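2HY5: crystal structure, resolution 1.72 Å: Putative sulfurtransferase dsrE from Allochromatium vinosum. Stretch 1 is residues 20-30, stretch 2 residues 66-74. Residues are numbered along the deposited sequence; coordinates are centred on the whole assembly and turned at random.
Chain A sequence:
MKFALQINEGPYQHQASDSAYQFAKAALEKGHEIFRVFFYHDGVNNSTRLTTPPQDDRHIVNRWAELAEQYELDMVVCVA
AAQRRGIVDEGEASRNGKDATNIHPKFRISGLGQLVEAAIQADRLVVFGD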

# COMPACT_ATOMS: atom_id res chain seq x y z
N ALA A 20 0.78 14.80 5.84
CA ALA A 20 0.79 15.97 4.98
C ALA A 20 0.08 17.13 5.67
O ALA A 20 0.52 18.27 5.60
CB ALA A 20 0.11 15.65 3.65
N TYR A 21 -1.01 16.82 6.35
CA TYR A 21 -1.76 17.84 7.07
C TYR A 21 -0.92 18.47 8.18
O TYR A 21 -0.82 19.69 8.29
CB TYR A 21 -3.03 17.24 7.69
CG TYR A 21 -3.72 18.21 8.62
CD1 TYR A 21 -4.51 19.24 8.13
CD2 TYR A 21 -3.50 18.14 10.00
CE1 TYR A 21 -5.07 20.19 8.99
CE2 TYR A 21 -4.04 19.08 10.86
CZ TYR A 21 -4.83 20.10 10.35
OH TYR A 21 -5.37 21.02 11.22
N GLN A 22 -0.29 17.62 9.00
CA GLN A 22 0.53 18.13 10.10
C GLN A 22 1.72 18.93 9.57
O GLN A 22 2.12 19.92 10.17
CB GLN A 22 1.02 16.97 10.99
CG GLN A 22 -0.11 16.15 11.62
CD GLN A 22 -0.97 16.95 12.59
OE1 GLN A 22 -2.10 16.56 12.91
NE2 GLN A 22 -0.43 18.05 13.09
N PHE A 23 2.28 18.50 8.45
CA PHE A 23 3.41 19.22 7.84
C PHE A 23 2.93 20.59 7.36
O PHE A 23 3.57 21.61 7.62
CB PHE A 23 3.97 18.45 6.64
CG PHE A 23 5.15 19.12 6.00
CD1 PHE A 23 6.44 18.82 6.43
CD2 PHE A 23 4.98 20.06 5.00
CE1 PHE A 23 7.55 19.46 5.87
CE2 PHE A 23 6.07 20.70 4.42
CZ PHE A 23 7.36 20.41 4.86
N ALA A 24 1.80 20.60 6.65
CA ALA A 24 1.24 21.83 6.13
C ALA A 24 0.94 22.82 7.24
O ALA A 24 1.29 24.00 7.15
CB ALA A 24 -0.04 21.54 5.35
N LYS A 25 0.28 22.34 8.29
CA LYS A 25 -0.07 23.20 9.41
C LYS A 25 1.18 23.80 10.04
O LYS A 25 1.23 24.99 10.33
CB LYS A 25 -0.86 22.42 10.46
CG LYS A 25 -1.57 23.31 11.47
CD LYS A 25 -2.64 22.54 12.23
CE LYS A 25 -2.05 21.73 13.36
NZ LYS A 25 -1.59 22.61 14.47
N ALA A 26 2.20 22.97 10.23
CA ALA A 26 3.43 23.45 10.84
C ALA A 26 4.14 24.46 9.95
O ALA A 26 4.70 25.45 10.44
CB ALA A 26 4.36 22.27 11.13
N ALA A 27 4.12 24.23 8.64
CA ALA A 27 4.76 25.12 7.69
C ALA A 27 4.02 26.45 7.64
O ALA A 27 4.64 27.51 7.61
CB ALA A 27 4.77 24.48 6.31
N LEU A 28 2.69 26.38 7.65
CA LEU A 28 1.87 27.58 7.60
C LEU A 28 2.02 28.44 8.85
O LEU A 28 2.01 29.67 8.77
CB LEU A 28 0.40 27.20 7.39
CG LEU A 28 0.13 26.65 5.99
CD1 LEU A 28 -1.21 25.95 5.95
CD2 LEU A 28 0.18 27.79 4.99
N GLU A 29 2.18 27.80 10.00
CA GLU A 29 2.34 28.54 11.25
C GLU A 29 3.71 29.23 11.30
O GLU A 29 3.90 30.18 12.06
CB GLU A 29 2.17 27.60 12.45
CG GLU A 29 0.81 26.92 12.46
CD GLU A 29 0.51 26.17 13.74
OE1 GLU A 29 1.45 25.62 14.36
OE2 GLU A 29 -0.68 26.10 14.11
N LYS A 30 4.64 28.75 10.48
CA LYS A 30 5.98 29.32 10.40
C LYS A 30 6.03 30.48 9.41
O LYS A 30 7.06 31.14 9.26
CB LYS A 30 6.99 28.26 9.96
CG LYS A 30 7.54 27.41 11.09
CD LYS A 30 8.44 26.32 10.53
CE LYS A 30 9.28 25.68 11.60
NZ LYS A 30 10.26 26.65 12.17
N GLU A 66 -10.90 23.06 6.88
CA GLU A 66 -10.76 24.12 7.87
C GLU A 66 -9.41 24.81 7.69
O GLU A 66 -9.30 26.03 7.81
CB GLU A 66 -10.88 23.55 9.28
CG GLU A 66 -12.24 22.94 9.57
CD GLU A 66 -12.31 22.25 10.92
OE1 GLU A 66 -11.51 21.32 11.15
OE2 GLU A 66 -13.16 22.63 11.74
N LEU A 67 -8.38 24.02 7.39
CA LEU A 67 -7.05 24.58 7.19
C LEU A 67 -7.05 25.46 5.94
O LEU A 67 -6.47 26.54 5.92
CB LEU A 67 -6.02 23.47 7.02
CG LEU A 67 -4.57 23.95 7.09
CD1 LEU A 67 -4.25 24.40 8.51
CD2 LEU A 67 -3.63 22.84 6.65
N ALA A 68 -7.73 24.99 4.90
CA ALA A 68 -7.81 25.73 3.65
C ALA A 68 -8.54 27.06 3.84
O ALA A 68 -8.18 28.07 3.25
CB ALA A 68 -8.51 24.89 2.57
N GLU A 69 -9.57 27.04 4.68
CA GLU A 69 -10.35 28.25 4.95
C GLU A 69 -9.48 29.28 5.68
O GLU A 69 -9.40 30.44 5.27
CB GLU A 69 -11.58 27.91 5.80
CG GLU A 69 -12.41 29.12 6.21
CD GLU A 69 -13.03 29.84 5.02
OE1 GLU A 69 -13.72 29.18 4.21
OE2 GLU A 69 -12.83 31.07 4.89
N GLN A 70 -8.82 28.83 6.74
CA GLN A 70 -7.96 29.69 7.54
C GLN A 70 -6.77 30.28 6.79
O GLN A 70 -6.44 31.45 6.99
CB GLN A 70 -7.46 28.92 8.76
CG GLN A 70 -6.43 29.66 9.59
CD GLN A 70 -6.03 28.90 10.84
OE1 GLN A 70 -6.17 27.67 10.89
NE2 GLN A 70 -5.51 29.61 11.83
N TYR A 71 -6.14 29.49 5.94
CA TYR A 71 -4.97 29.95 5.20
C TYR A 71 -5.19 30.19 3.71
O TYR A 71 -4.24 30.50 2.98
CB TYR A 71 -3.80 28.97 5.39
CG TYR A 71 -3.27 28.92 6.81
CD1 TYR A 71 -3.77 28.00 7.74
CD2 TYR A 71 -2.27 29.80 7.23
CE1 TYR A 71 -3.28 27.96 9.04
CE2 TYR A 71 -1.77 29.76 8.52
CZ TYR A 71 -2.28 28.85 9.43
OH TYR A 71 -1.79 28.82 10.71
N GLU A 72 -6.43 30.05 3.25
CA GLU A 72 -6.77 30.24 1.84
C GLU A 72 -5.91 29.38 0.92
O GLU A 72 -5.26 29.89 0.00
CB GLU A 72 -6.63 31.72 1.47
CG GLU A 72 -7.53 32.66 2.27
CD GLU A 72 -7.51 34.08 1.75
OE1 GLU A 72 -7.85 34.29 0.56
OE2 GLU A 72 -7.18 35.00 2.52
N LEU A 73 -5.92 28.08 1.17
CA LEU A 73 -5.12 27.14 0.39
C LEU A 73 -5.82 26.69 -0.89
O LEU A 73 -7.04 26.55 -0.94
CB LEU A 73 -4.79 25.91 1.23
CG LEU A 73 -4.07 26.13 2.56
CD1 LEU A 73 -3.94 24.79 3.27
CD2 LEU A 73 -2.69 26.75 2.33
N ASP A 74 -5.02 26.47 -1.93
CA ASP A 74 -5.53 26.00 -3.21
C ASP A 74 -5.38 24.47 -3.19
O ASP A 74 -4.29 23.94 -3.38
CB ASP A 74 -4.71 26.60 -4.36
CG ASP A 74 -5.23 26.20 -5.73
OD1 ASP A 74 -6.46 26.01 -5.88
OD2 ASP A 74 -4.41 26.08 -6.67
O HOH W 1 -2.74 26.88 12.55

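The two stretches pack as helices running nearly the same way: their axes cross at 17° and come no closer than 11.4 Å. At that spacing the backbones do not meet, and no direct hydrogen bond links the stretches. The two stretches bury 347 Å² between them, both sides summed, and most of the direct contacts are between apolar side-chain atoms.

Glu66 makes no contact; its CA-to-CB bond points sideways and its side chain stays exposed. Leu67 is the first residue to engage, and it does so as a knob in a hole formed by Tyr21, Ala24, Lys25 and Leu28. Its CA lies 7.5 Å from the CA of Lys25, its CA-to-CB bond points toward the partner helix, and with chi1 t and chi2 p its side chain sits among the four residues. CD2 of Leu67 lies 3.8 Å from Tyr21 CE1, approaching that ring obliquely, 4.0 Å from Ala24 CB and 4.0 Å from Leu28 CD1. CD1 of Leu67 lies 4.1 Å from Lys25 CG, so the lysine contributes aliphatic chain here while its end leads away. The single methyl of Ala24 points toward stretch 2 and lines the hole; a branched leucine suits the knob because it can touch several neighbours at once. Leu67 and Leu28 are both buried, each with 90 Å² covered by the other stretch.

Ala68 points away, and Gln70, although its CA-to-CB bond points toward stretch 1, makes no contact. One turn after Leu67, Tyr71 makes the next contact, its backbone N hydrogen-bonded to Leu67 O at 3.0 Å. Its ring lies against Leu28: Leu28 CB sits 3.7 Å from the centroid of the Tyr71 ring, 16° off the normal, a CH-pi contact over one face. The aromatic ring thus offers a flat apolar surface, while its hydroxyl extends to the polar margin. There Tyr71 OH is 3.7 Å from Glu29 CG, and a water bridges the stretches, its O donating to Glu29 OE2 at 2.7 Å and hydrogen-bonding to Tyr71 OH at 2.8 Å. Glu29 OE2 also forms a long salt bridge with Lys25 NZ, 3.6 Å away; a carboxylate suits this exposed edge, where it meets water and lysine.

Glu72 leaves the helix with positive phi (54°) and makes no contact. The CA-to-CB bond of Leu73 points toward stretch 1; its N is hydrogen-bonded to Ala68 O at 3.1 Å, and its CD1 lies 4.0 Å from Leu28 CD1. Leu28 therefore touches Leu67, Tyr71 and Leu73, and the apolar branches of leucine suit both its place and that of Leu73.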